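Local coordinates for protein shikimate dehydrogenase (Listeria monocytogenes, PDB 3TNL) that probably catalyses the reversible NADPH-linked reduction of 3-dehydroshikimate to shikimate on the way to chorismate and the aromatic amino acids, at residues 157-162 against 181-186; 169-174 against 198-203; 229-234 against 258-263. All coordinates share one frame; numbering follows the deposited sequence.

Contact 1 (157-162 against 181-186). With NAD (nicotinamide-adenine-dinucleotide), chain H.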
loop_
_atom_site.group_PDB
_atom_site.type_symbol
_atom_site.label_atom_id
_atom_site.label_comp_id
_atom_site.label_asym_id
_atom_site.label_seq_id
_atom_site.Cartn_x
_atom_site.Cartn_y
_atom_site.Cartn_z
ATOM N N MET B 157 2.733 36.816 -18.817
ATOM C CA MET B 157 2.546 35.523 -19.444
ATOM C C MET B 157 1.225 35.534 -20.162
ATOM O O MET B 157 0.247 36.076 -19.656
ATOM C CB MET B 157 2.527 34.385 -18.399
ATOM C CG MET B 157 2.152 33.005 -18.975
ATOM S SD MET B 157 2.394 31.617 -17.822
ATOM C CE MET B 157 1.231 32.074 -16.530
ATOM N N THR B 158 1.210 34.918 -21.342
ATOM C CA THR B 158 0.008 34.653 -22.112
ATOM C C THR B 158 -0.114 33.111 -22.082
ATOM O O THR B 158 0.827 32.418 -22.364
ATOM C CB THR B 158 0.044 35.172 -23.528
ATOM O OG1 THR B 158 0.065 36.609 -23.466
ATOM C CG2 THR B 158 -1.169 34.748 -24.312
ATOM N N ILE B 159 -1.276 32.609 -21.724
ATOM C CA ILE B 159 -1.467 31.173 -21.593
ATOM C C ILE B 159 -2.800 30.728 -22.175
ATOM O O ILE B 159 -3.822 31.416 -22.031
ATOM C CB ILE B 159 -1.308 30.769 -20.112
ATOM C CG1 ILE B 159 -1.373 29.247 -19.933
ATOM C CG2 ILE B 159 -2.348 31.468 -19.218
ATOM C CD1 ILE B 159 -1.035 28.789 -18.512
ATOM N N CYS B 160 -2.779 29.576 -22.847
ATOM C CA CYS B 160 -3.963 28.952 -23.403
ATOM C C CYS B 160 -4.393 27.827 -22.473
ATOM O O CYS B 160 -3.622 26.940 -22.153
ATOM C CB CYS B 160 -3.697 28.310 -24.768
ATOM S SG CYS B 160 -3.152 29.475 -26.010
ATOM N N GLY B 161 -5.644 27.885 -22.036
ATOM C CA GLY B 161 -6.224 26.837 -21.216
ATOM C C GLY B 161 -6.866 27.333 -19.939
ATOM O O GLY B 161 -6.591 28.425 -19.437
ATOM N N ALA B 162 -7.697 26.458 -19.390
ATOM C CA ALA B 162 -8.492 26.745 -18.175
ATOM C C ALA B 162 -8.923 25.499 -17.423
ATOM O O ALA B 162 -9.863 25.561 -16.590
ATOM C CB ALA B 162 -9.689 27.607 -18.507
ATOM N N ILE B 181 -1.106 38.263 -16.372
ATOM C CA ILE B 181 -1.448 37.001 -17.016
ATOM C C ILE B 181 -2.648 37.206 -17.917
ATOM O O ILE B 181 -3.694 37.687 -17.480
ATOM C CB ILE B 181 -1.781 35.885 -15.983
ATOM C CG1 ILE B 181 -0.549 35.619 -15.103
ATOM C CG2 ILE B 181 -2.209 34.616 -16.685
ATOM C CD1 ILE B 181 -0.738 34.589 -14.019
ATOM N N SER B 182 -2.484 36.863 -19.188
ATOM C CA SER B 182 -3.549 36.889 -20.151
ATOM C C SER B 182 -3.898 35.456 -20.546
ATOM O O SER B 182 -3.072 34.745 -21.117
ATOM C CB SER B 182 -3.208 37.707 -21.371
ATOM O OG SER B 182 -3.052 39.074 -20.984
ATOM N N ILE B 183 -5.131 35.068 -20.220
ATOM C CA ILE B 183 -5.636 33.716 -20.481
ATOM C C ILE B 183 -6.521 33.718 -21.712
ATOM O O ILE B 183 -7.374 34.600 -21.878
ATOM C CB ILE B 183 -6.499 33.212 -19.293
ATOM C CG1 ILE B 183 -5.727 33.342 -17.961
ATOM C CG2 ILE B 183 -7.039 31.776 -19.549
ATOM C CD1 ILE B 183 -6.578 33.118 -16.704
ATOM N N PHE B 184 -6.324 32.704 -22.556
ATOM C CA PHE B 184 -7.147 32.477 -23.736
ATOM C C PHE B 184 -7.741 31.081 -23.648
ATOM O O PHE B 184 -7.045 30.113 -23.380
ATOM C CB PHE B 184 -6.367 32.617 -25.032
ATOM C CG PHE B 184 -6.014 34.034 -25.355
ATOM C CD1 PHE B 184 -6.692 34.708 -26.340
ATOM C CD2 PHE B 184 -4.995 34.692 -24.665
ATOM C CE1 PHE B 184 -6.376 36.022 -26.636
ATOM C CE2 PHE B 184 -4.671 35.998 -24.952
ATOM C CZ PHE B 184 -5.384 36.677 -25.926
ATOM N N ASN B 185 -9.052 30.985 -23.822
ATOM C CA ASN B 185 -9.706 29.700 -23.803
ATOM C C ASN B 185 -10.893 29.736 -24.755
ATOM O O ASN B 185 -11.509 30.795 -24.965
ATOM C CB ASN B 185 -10.219 29.323 -22.383
ATOM C CG ASN B 185 -10.409 27.820 -22.227
ATOM O OD1 ASN B 185 -9.404 27.097 -22.055
ATOM N ND2 ASN B 185 -11.664 27.336 -22.325
ATOM N N ARG B 186 -11.225 28.588 -25.333
ATOM C CA ARG B 186 -12.420 28.517 -26.183
ATOM C C ARG B 186 -13.670 28.627 -25.316
ATOM O O ARG B 186 -13.614 28.488 -24.084
ATOM C CB ARG B 186 -12.465 27.225 -27.007
ATOM C CG ARG B 186 -12.570 25.908 -26.238
ATOM C CD ARG B 186 -12.745 24.755 -27.173
ATOM N NE ARG B 186 -12.902 23.479 -26.491
ATOM C CZ ARG B 186 -12.939 22.326 -27.139
ATOM N NH1 ARG B 186 -13.100 21.188 -26.476
ATOM N NH2 ARG B 186 -12.775 22.325 -28.457
HETATM P PA NAD H . -8.442 19.569 -18.553
HETATM O O1A NAD H . -9.357 18.507 -19.156
HETATM O O2A NAD H . -8.605 19.909 -17.084
HETATM O O5B NAD H . -8.519 20.899 -19.475
HETATM C C5B NAD H . -8.513 20.883 -20.903
HETATM C C4B NAD H . -8.207 22.290 -21.430
HETATM O O4B NAD H . -7.968 22.217 -22.845
HETATM C C3B NAD H . -9.396 23.224 -21.320
HETATM O O3B NAD H . -8.890 24.573 -21.166
HETATM C C2B NAD H . -10.101 23.117 -22.652
HETATM O O2B NAD H . -10.825 24.288 -23.004
HETATM C C1B NAD H . -8.926 22.939 -23.590
HETATM N N9A NAD H . -9.181 22.251 -24.861
HETATM C C8A NAD H . -9.357 20.916 -25.006
HETATM N N7A NAD H . -9.496 20.625 -26.316
HETATM C C5A NAD H . -9.396 21.765 -27.044
HETATM C C6A NAD H . -9.445 22.128 -28.375
HETATM N N6A NAD H . -9.614 21.201 -29.324
HETATM N N1A NAD H . -9.262 23.417 -28.733
HETATM C C2A NAD H . -9.081 24.378 -27.794
HETATM N N3A NAD H . -9.026 24.106 -26.470
HETATM C C4A NAD H . -9.174 22.828 -26.057
HETATM O O3 NAD H . -6.955 19.072 -18.864
HETATM P PN NAD H . -5.639 19.286 -17.965
HETATM O O1N NAD H . -5.538 18.255 -16.868
HETATM O O2N NAD H . -5.483 20.771 -17.636
HETATM O O5D NAD H . -4.450 18.860 -18.966
HETATM C C5D NAD H . -4.229 19.639 -20.136
HETATM C C4D NAD H . -2.896 19.158 -20.675
HETATM O O4D NAD H . -1.889 19.310 -19.659
HETATM C C3D NAD H . -2.936 17.677 -21.017
HETATM O O3D NAD H . -2.354 17.497 -22.312
HETATM C C2D NAD H . -2.095 17.012 -19.940
HETATM O O2D NAD H . -1.486 15.777 -20.379
HETATM C C1D NAD H . -1.092 18.113 -19.614
HETATM N N1N NAD H . -0.474 18.062 -18.288
HETATM C C2N NAD H . 0.867 18.001 -18.183
HETATM C C3N NAD H . 1.483 17.972 -16.936
HETATM C C7N NAD H . 2.968 17.907 -16.789
HETATM O O7N NAD H . 3.379 17.500 -15.703
HETATM N N7N NAD H . 3.770 18.313 -17.797
HETATM C C4N NAD H . 0.687 18.003 -15.780
HETATM C C5N NAD H . -0.696 18.071 -15.914
HETATM C C6N NAD H . -1.264 18.095 -17.188
#

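Contact 2 (169-174 against 198-203)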
loop_
_atom_site.group_PDB
_atom_site.type_symbol
_atom_site.label_atom_id
_atom_site.label_comp_id
_atom_site.label_asym_id
_atom_site.label_seq_id
_atom_site.Cartn_x
_atom_site.Cartn_y
_atom_site.Cartn_z
ATOM N N ILE B 169 -1.193 26.571 -12.864
ATOM C CA ILE B 169 -0.103 27.376 -13.352
ATOM C C ILE B 169 -0.416 28.855 -13.208
ATOM O O ILE B 169 0.429 29.638 -12.753
ATOM C CB ILE B 169 0.215 27.049 -14.851
ATOM C CG1 ILE B 169 0.905 25.697 -14.960
ATOM C CG2 ILE B 169 1.128 28.140 -15.500
ATOM C CD1 ILE B 169 0.895 25.109 -16.376
ATOM N N CYS B 170 -1.632 29.246 -13.579
ATOM C CA CYS B 170 -1.992 30.680 -13.487
ATOM C C CYS B 170 -1.957 31.192 -12.054
ATOM O O CYS B 170 -1.369 32.249 -11.792
ATOM C CB CYS B 170 -3.360 30.962 -14.071
ATOM S SG CYS B 170 -3.486 30.852 -15.865
ATOM N N ILE B 171 -2.589 30.445 -11.142
ATOM C CA ILE B 171 -2.643 30.822 -9.729
ATOM C C ILE B 171 -1.250 30.873 -9.163
ATOM O O ILE B 171 -0.845 31.872 -8.573
ATOM C CB ILE B 171 -3.492 29.813 -8.915
ATOM C CG1 ILE B 171 -4.954 29.932 -9.314
ATOM C CG2 ILE B 171 -3.365 30.066 -7.405
ATOM C CD1 ILE B 171 -5.554 31.273 -9.002
ATOM N N GLN B 172 -0.495 29.812 -9.376
ATOM C CA GLN B 172 0.887 29.754 -8.815
ATOM C C GLN B 172 1.781 30.877 -9.378
ATOM O O GLN B 172 2.552 31.517 -8.656
ATOM C CB GLN B 172 1.591 28.406 -9.015
ATOM C CG GLN B 172 2.754 28.275 -8.073
ATOM C CD GLN B 172 2.294 28.192 -6.614
ATOM O OE1 GLN B 172 1.530 27.298 -6.254
ATOM N NE2 GLN B 172 2.748 29.135 -5.782
ATOM N N ALA B 173 1.653 31.130 -10.676
ATOM C CA ALA B 173 2.440 32.180 -11.314
ATOM C C ALA B 173 2.112 33.518 -10.648
ATOM O O ALA B 173 3.016 34.276 -10.315
ATOM C CB ALA B 173 2.147 32.237 -12.817
ATOM N N ALA B 174 0.822 33.788 -10.414
ATOM C CA ALA B 174 0.389 35.036 -9.757
ATOM C C ALA B 174 0.921 35.129 -8.321
ATOM O O ALA B 174 1.418 36.191 -7.906
ATOM C CB ALA B 174 -1.098 35.142 -9.747
ATOM N N VAL B 198 -9.538 34.383 -13.039
ATOM C CA VAL B 198 -9.282 35.811 -13.176
ATOM C C VAL B 198 -9.690 36.569 -11.905
ATOM O O VAL B 198 -8.936 37.415 -11.434
ATOM C CB VAL B 198 -10.005 36.387 -14.402
ATOM C CG1 VAL B 198 -9.995 37.936 -14.380
ATOM C CG2 VAL B 198 -9.334 35.844 -15.687
ATOM N N GLU B 199 -10.896 36.284 -11.389
ATOM C CA GLU B 199 -11.426 36.937 -10.193
ATOM C C GLU B 199 -10.504 36.663 -9.001
ATOM O O GLU B 199 -10.166 37.585 -8.254
ATOM C CB GLU B 199 -12.855 36.444 -9.965
ATOM C CG GLU B 199 -13.697 37.116 -8.913
ATOM C CD GLU B 199 -15.107 36.505 -8.861
ATOM O OE1 GLU B 199 -15.956 37.031 -8.110
ATOM O OE2 GLU B 199 -15.368 35.497 -9.582
ATOM N N LYS B 200 -10.090 35.412 -8.835
ATOM C CA LYS B 200 -9.167 35.037 -7.749
ATOM C C LYS B 200 -7.830 35.763 -7.837
ATOM O O LYS B 200 -7.320 36.299 -6.850
ATOM C CB LYS B 200 -8.882 33.534 -7.780
ATOM C CG LYS B 200 -10.025 32.626 -7.404
ATOM C CD LYS B 200 -9.628 31.190 -7.641
ATOM C CE LYS B 200 -10.710 30.188 -7.300
ATOM N NZ LYS B 200 -10.299 28.822 -7.755
ATOM N N ILE B 201 -7.213 35.755 -9.009
ATOM C CA ILE B 201 -5.951 36.415 -9.153
ATOM C C ILE B 201 -6.041 37.925 -8.875
ATOM O O ILE B 201 -5.203 38.489 -8.158
ATOM C CB ILE B 201 -5.375 36.156 -10.566
ATOM C CG1 ILE B 201 -5.054 34.662 -10.688
ATOM C CG2 ILE B 201 -4.154 37.048 -10.820
ATOM C CD1 ILE B 201 -4.592 34.175 -12.093
ATOM N N ASN B 202 -7.028 38.581 -9.463
ATOM C CA ASN B 202 -7.152 40.051 -9.308
ATOM C C ASN B 202 -7.541 40.476 -7.905
ATOM O O ASN B 202 -7.192 41.577 -7.478
ATOM C CB ASN B 202 -8.146 40.622 -10.317
ATOM C CG ASN B 202 -7.610 40.598 -11.731
ATOM O OD1 ASN B 202 -6.397 40.629 -11.935
ATOM N ND2 ASN B 202 -8.513 40.544 -12.714
ATOM N N SER B 203 -8.251 39.614 -7.195
ATOM C CA SER B 203 -8.676 39.972 -5.832
ATOM C C SER B 203 -7.680 39.545 -4.746
ATOM O O SER B 203 -7.565 40.241 -3.717
ATOM C CB SER B 203 -10.090 39.452 -5.534
ATOM O OG SER B 203 -10.152 38.041 -5.475
#

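Contact 3 (229-234 against 258-263). With NAD (nicotinamide-adenine-dinucleotide), chain H.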
loop_
_atom_site.group_PDB
_atom_site.type_symbol
_atom_site.label_atom_id
_atom_site.label_comp_id
_atom_site.label_asym_id
_atom_site.label_seq_id
_atom_site.Cartn_x
_atom_site.Cartn_y
_atom_site.Cartn_z
ATOM N N ILE B 229 6.613 35.060 -22.063
ATOM C CA ILE B 229 6.351 33.654 -22.323
ATOM C C ILE B 229 4.922 33.477 -22.801
ATOM O O ILE B 229 3.984 34.163 -22.345
ATOM C CB ILE B 229 6.594 32.843 -21.020
ATOM C CG1 ILE B 229 6.561 31.328 -21.297
ATOM C CG2 ILE B 229 5.662 33.270 -19.892
ATOM C CD1 ILE B 229 7.066 30.502 -20.112
ATOM N N PHE B 230 4.762 32.535 -23.748
ATOM C CA PHE B 230 3.494 32.083 -24.290
ATOM C C PHE B 230 3.457 30.589 -23.996
ATOM O O PHE B 230 4.330 29.853 -24.411
ATOM C CB PHE B 230 3.400 32.346 -25.801
ATOM C CG PHE B 230 2.164 31.786 -26.451
ATOM C CD1 PHE B 230 0.924 32.161 -26.005
ATOM C CD2 PHE B 230 2.241 30.915 -27.528
ATOM C CE1 PHE B 230 -0.213 31.682 -26.598
ATOM C CE2 PHE B 230 1.071 30.426 -28.118
ATOM C CZ PHE B 230 -0.155 30.802 -27.624
ATOM N N THR B 231 2.430 30.156 -23.301
ATOM C CA THR B 231 2.304 28.777 -22.853
ATOM C C THR B 231 1.036 28.095 -23.289
ATOM O O THR B 231 -0.038 28.663 -23.205
ATOM C CB THR B 231 2.270 28.784 -21.275
ATOM O OG1 THR B 231 3.486 29.370 -20.787
ATOM C CG2 THR B 231 2.086 27.370 -20.683
ATOM N N ASN B 232 1.160 26.878 -23.790
ATOM C CA ASN B 232 0.020 26.048 -24.055
ATOM C C ASN B 232 -0.224 25.153 -22.837
ATOM O O ASN B 232 0.634 24.369 -22.444
ATOM C CB ASN B 232 0.210 25.103 -25.241
ATOM C CG ASN B 232 -0.975 24.163 -25.381
ATOM O OD1 ASN B 232 -2.121 24.621 -25.567
ATOM N ND2 ASN B 232 -0.755 22.855 -25.188
ATOM N N ALA B 233 -1.412 25.256 -22.273
ATOM C CA ALA B 233 -1.846 24.402 -21.162
ATOM C C ALA B 233 -3.188 23.763 -21.509
ATOM O O ALA B 233 -4.112 23.710 -20.695
ATOM C CB ALA B 233 -1.863 25.146 -19.817
ATOM N N THR B 234 -3.327 23.340 -22.762
ATOM C CA THR B 234 -4.491 22.592 -23.234
ATOM C C THR B 234 -4.007 21.250 -23.741
ATOM O O THR B 234 -2.791 21.025 -23.865
ATOM C CB THR B 234 -5.219 23.259 -24.424
ATOM O OG1 THR B 234 -4.399 23.158 -25.599
ATOM C CG2 THR B 234 -5.587 24.740 -24.144
ATOM N N ILE B 258 9.755 33.199 -25.135
ATOM C CA ILE B 258 9.843 31.807 -24.670
ATOM C C ILE B 258 8.515 31.188 -24.991
ATOM O O ILE B 258 7.469 31.751 -24.611
ATOM C CB ILE B 258 10.043 31.732 -23.149
ATOM C CG1 ILE B 258 11.342 32.435 -22.780
ATOM C CG2 ILE B 258 10.090 30.268 -22.681
ATOM C CD1 ILE B 258 11.340 32.871 -21.292
ATOM N N VAL B 259 8.515 30.018 -25.634
ATOM C CA VAL B 259 7.258 29.296 -25.893
ATOM C C VAL B 259 7.334 27.977 -25.111
ATOM O O VAL B 259 8.294 27.202 -25.236
ATOM C CB VAL B 259 6.986 29.071 -27.388
ATOM C CG1 VAL B 259 5.669 28.306 -27.564
ATOM C CG2 VAL B 259 6.930 30.428 -28.101
ATOM N N SER B 260 6.318 27.758 -24.296
ATOM C CA SER B 260 6.255 26.631 -23.375
ATOM C C SER B 260 5.035 25.763 -23.616
ATOM O O SER B 260 3.985 26.291 -23.956
ATOM C CB SER B 260 6.215 27.240 -21.957
ATOM O OG SER B 260 5.661 26.367 -20.997
ATOM N N ASP B 261 5.172 24.433 -23.507
ATOM C CA ASP B 261 4.017 23.545 -23.628
ATOM C C ASP B 261 4.025 22.615 -22.438
ATOM O O ASP B 261 5.095 22.176 -22.010
ATOM C CB ASP B 261 4.087 22.756 -24.957
ATOM C CG ASP B 261 2.698 22.383 -25.494
ATOM O OD1 ASP B 261 2.476 22.564 -26.728
ATOM O OD2 ASP B 261 1.832 21.995 -24.691
ATOM N N VAL B 262 2.858 22.379 -21.861
ATOM C CA VAL B 262 2.715 21.402 -20.783
ATOM C C VAL B 262 2.834 19.980 -21.351
ATOM O O VAL B 262 3.159 19.047 -20.638
ATOM C CB VAL B 262 1.397 21.557 -20.009
ATOM C CG1 VAL B 262 1.354 22.906 -19.266
ATOM C CG2 VAL B 262 0.184 21.326 -20.927
ATOM N N VAL B 263 2.575 19.816 -22.643
ATOM C CA VAL B 263 2.686 18.513 -23.284
ATOM C C VAL B 263 4.181 18.091 -23.415
ATOM O O VAL B 263 5.042 18.917 -23.716
ATOM C CB VAL B 263 2.029 18.550 -24.714
ATOM C CG1 VAL B 263 2.283 17.225 -25.485
ATOM C CG2 VAL B 263 0.527 18.914 -24.624
HETATM P PA NAD H . -8.442 19.569 -18.553
HETATM O O1A NAD H . -9.357 18.507 -19.156
HETATM O O2A NAD H . -8.605 19.909 -17.084
HETATM O O5B NAD H . -8.519 20.899 -19.475
HETATM C C5B NAD H . -8.513 20.883 -20.903
HETATM C C4B NAD H . -8.207 22.290 -21.430
HETATM O O4B NAD H . -7.968 22.217 -22.845
HETATM C C3B NAD H . -9.396 23.224 -21.320
HETATM O O3B NAD H . -8.890 24.573 -21.166
HETATM C C2B NAD H . -10.101 23.117 -22.652
HETATM O O2B NAD H . -10.825 24.288 -23.004
HETATM C C1B NAD H . -8.926 22.939 -23.590
HETATM N N9A NAD H . -9.181 22.251 -24.861
HETATM C C8A NAD H . -9.357 20.916 -25.006
HETATM N N7A NAD H . -9.496 20.625 -26.316
HETATM C C5A NAD H . -9.396 21.765 -27.044
HETATM C C6A NAD H . -9.445 22.128 -28.375
HETATM N N6A NAD H . -9.614 21.201 -29.324
HETATM N N1A NAD H . -9.262 23.417 -28.733
HETATM C C2A NAD H . -9.081 24.378 -27.794
HETATM N N3A NAD H . -9.026 24.106 -26.470
HETATM C C4A NAD H . -9.174 22.828 -26.057
HETATM O O3 NAD H . -6.955 19.072 -18.864
HETATM P PN NAD H . -5.639 19.286 -17.965
HETATM O O1N NAD H . -5.538 18.255 -16.868
HETATM O O2N NAD H . -5.483 20.771 -17.636
HETATM O O5D NAD H . -4.450 18.860 -18.966
HETATM C C5D NAD H . -4.229 19.639 -20.136
HETATM C C4D NAD H . -2.896 19.158 -20.675
HETATM O O4D NAD H . -1.889 19.310 -19.659
HETATM C C3D NAD H . -2.936 17.677 -21.017
HETATM O O3D NAD H . -2.354 17.497 -22.312
HETATM C C2D NAD H . -2.095 17.012 -19.940
HETATM O O2D NAD H . -1.486 15.777 -20.379
HETATM C C1D NAD H . -1.092 18.113 -19.614
HETATM N N1N NAD H . -0.474 18.062 -18.288
HETATM C C2N NAD H . 0.867 18.001 -18.183
HETATM C C3N NAD H . 1.483 17.972 -16.936
HETATM C C7N NAD H . 2.968 17.907 -16.789
HETATM O O7N NAD H . 3.379 17.500 -15.703
HETATM N N7N NAD H . 3.770 18.313 -17.797
HETATM C C4N NAD H . 0.687 18.003 -15.780
HETATM C C5N NAD H . -0.696 18.071 -15.914
HETATM C C6N NAD H . -1.264 18.095 -17.188
#

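Contact 1 (157-162 against 181-186)
Asn185 and Ala162 meet at the adenosine ribose of NAD, just past the paired part of the strands. The carboxamide of Asn185 grips both ribose hydroxyls: OD1 accepts from NAD O3B at 2.7 Å, and ND2 donates to NAD O2B at 3.2 Å. With CG anti to the backbone N (chi1 -158°), OD1 lies beside Gly161 CA and Ala162, and Ala162 N gives NAD O3B a second bond of 2.9 Å. A further bond from Asn185 ND2 to Arg186 O, 29° out of the amide plane, helps to fix the amide's rotation. Beyond it the extended Arg186 lays its guanidinium over the adenine, NAD C5A lying 3.6 Å above the guanidinium plane, while NE forms a salt bridge with Asp188. These ends belong to the first beta-alpha-beta unit of the Rossmann fold, whose parallel strands 156-160 and 180-185 are laced by four backbone bonds, Ser182 N to Met157 O being the first. On one face Ile159 CG2 touches Ile181 CG2 at 4.0 Å, the two side chains lying alongside and pointing the same way. On the face of Thr158 and Phe184, the methyl CG2 of Thr158 approaches the ring obliquely, 3.8 Å from Phe184 CE2.

Contact 2 (169-174 against 198-203)
In the Rossmann domain, two successive helices on one side of the parallel sheet meet here, the helix 164-175 that follows the glycine-rich turn and the helix 191-204 that follows the next strand. Ile201 of the second helix reaches Cys170, Ile171 and Ala174 of the first. The short segments run almost parallel, 5° apart, yet their axes come no closer than 10.1 Å. No hydrogen bond crosses that distance, and the contact is carried by aliphatic side chains, with Ile201 giving the most surface.

Each branch of Ile201 has its own partner. CG2 faces the methyl of Ala174, with Ala174 CB to Ile201 CG2 at 3.8 Å, and this lies where the backbones draw nearest, Ala174 CA to Ile201 CA being 6.5 Å. The other branch leaves CB beside the backbone N (chi1 -66°) and then runs out straight (chi2 174°), which carries CD1 across to the first helix. There Ile201 CD1 rests 3.8 Å from Cys170 O and 4.0 Å from Cys170 CB. Ile171 is modelled in two conformers, and its touches are less certain for that reason. In the one described here, a second bend at chi2 brings Ile171 CD1 to 3.8 Å from Ile201 CG1, the two side chains passing at a slant. In the same conformer Ile171 CD1 also lies 4.2 Å from Lys200 CB, whereas the ammonium end of that lysine goes to the carbonyl of Leu117.

Around this patch, Cys170 faces Ile181 and Ile183 of strand 180-185 as well as Ile159 of strand 156-160, while Ala174 and Ile201 both rest on Cys207 in the loop after helix 191-204. Ile171 also packs on Leu117 and Val118 of helix 113-118.

Contact 3 (229-234 against 258-263)
Asn232 and Asp261 lie side by side, pointing the same way, at the C-terminal ends of two neighbouring parallel strands, 229-232 and 258-261, in the Rossmann sheet that binds NAD.

Backbone bonds set the register. Phe230 N donates to Ile258 O and Ser260 N to Phe230 O, and the ladder continues through Asn232 N to Ser260 O before closing with Val262 N on Asn232 O at 3.0 Å.

The polar side chains form a network at the strand ends. Asn232 ND2 gives Asp261 OD2 a nearly straight bond of 2.8 Å (N-H...acceptor angle 176°), with the oxygen in the amide plane although amide and carboxylate planes stand 73° apart. From the opposite face of the carboxylate, Val263 N reaches the same OD2 and closes an Asx turn. The same amide also ties down Thr234: Thr234 OG1 donates to a lone pair of Asn232 OD1 at 2.7 Å, and Asn232 ND2 makes a second bond, to Thr234 O. Asp261 OD1 is hydrogen-bonded to Thr269 OG1.

Apolar contacts line both faces. Beside Thr231 and Ser260, whose hydroxyls are both hydrogen-bonded to Tyr141 OH, Ile229 sends CG1 anti to its own amide nitrogen (chi1 -170°); its CD1 lies 3.8 Å from Ser260 CB, and its CG1 3.9 Å from Ile258 CG2. On the other face the Phe230 ring is met obliquely by a methyl of Val259.

Contacts with the cofactor come from the loops. Thr234 CB abuts the adenosine ribose at NAD O4B, and the carboxamide nitrogen NAD N7N donates to Val262 O at 3.0 Å.

Contacts 1 and 3 are neighbouring parts of one parallel sheet, their centres 10 Å apart: strands 156-160 and 229-232 lie next to each other, and Cys160 N to Thr231 O, at 2.9 Å, is a probable hydrogen bond between them. Both end on NAD, contact 1 at the adenosine half, contact 3 reaching from the adenosine ribose to the nicotinamide amide. Contact 2 lies in the helix layer packed on the sheet, its Cys170 side chain about 10 Å from the cofactor. It meets contact 1 through Ile159 CG2 to Cys170 SG, 3.6 Å, and contact 3 through Ile169 CD1 to Val262 CG1, 3.7 Å. Along the chain, contacts 1 and 2 interleave, whereas contact 3 follows both.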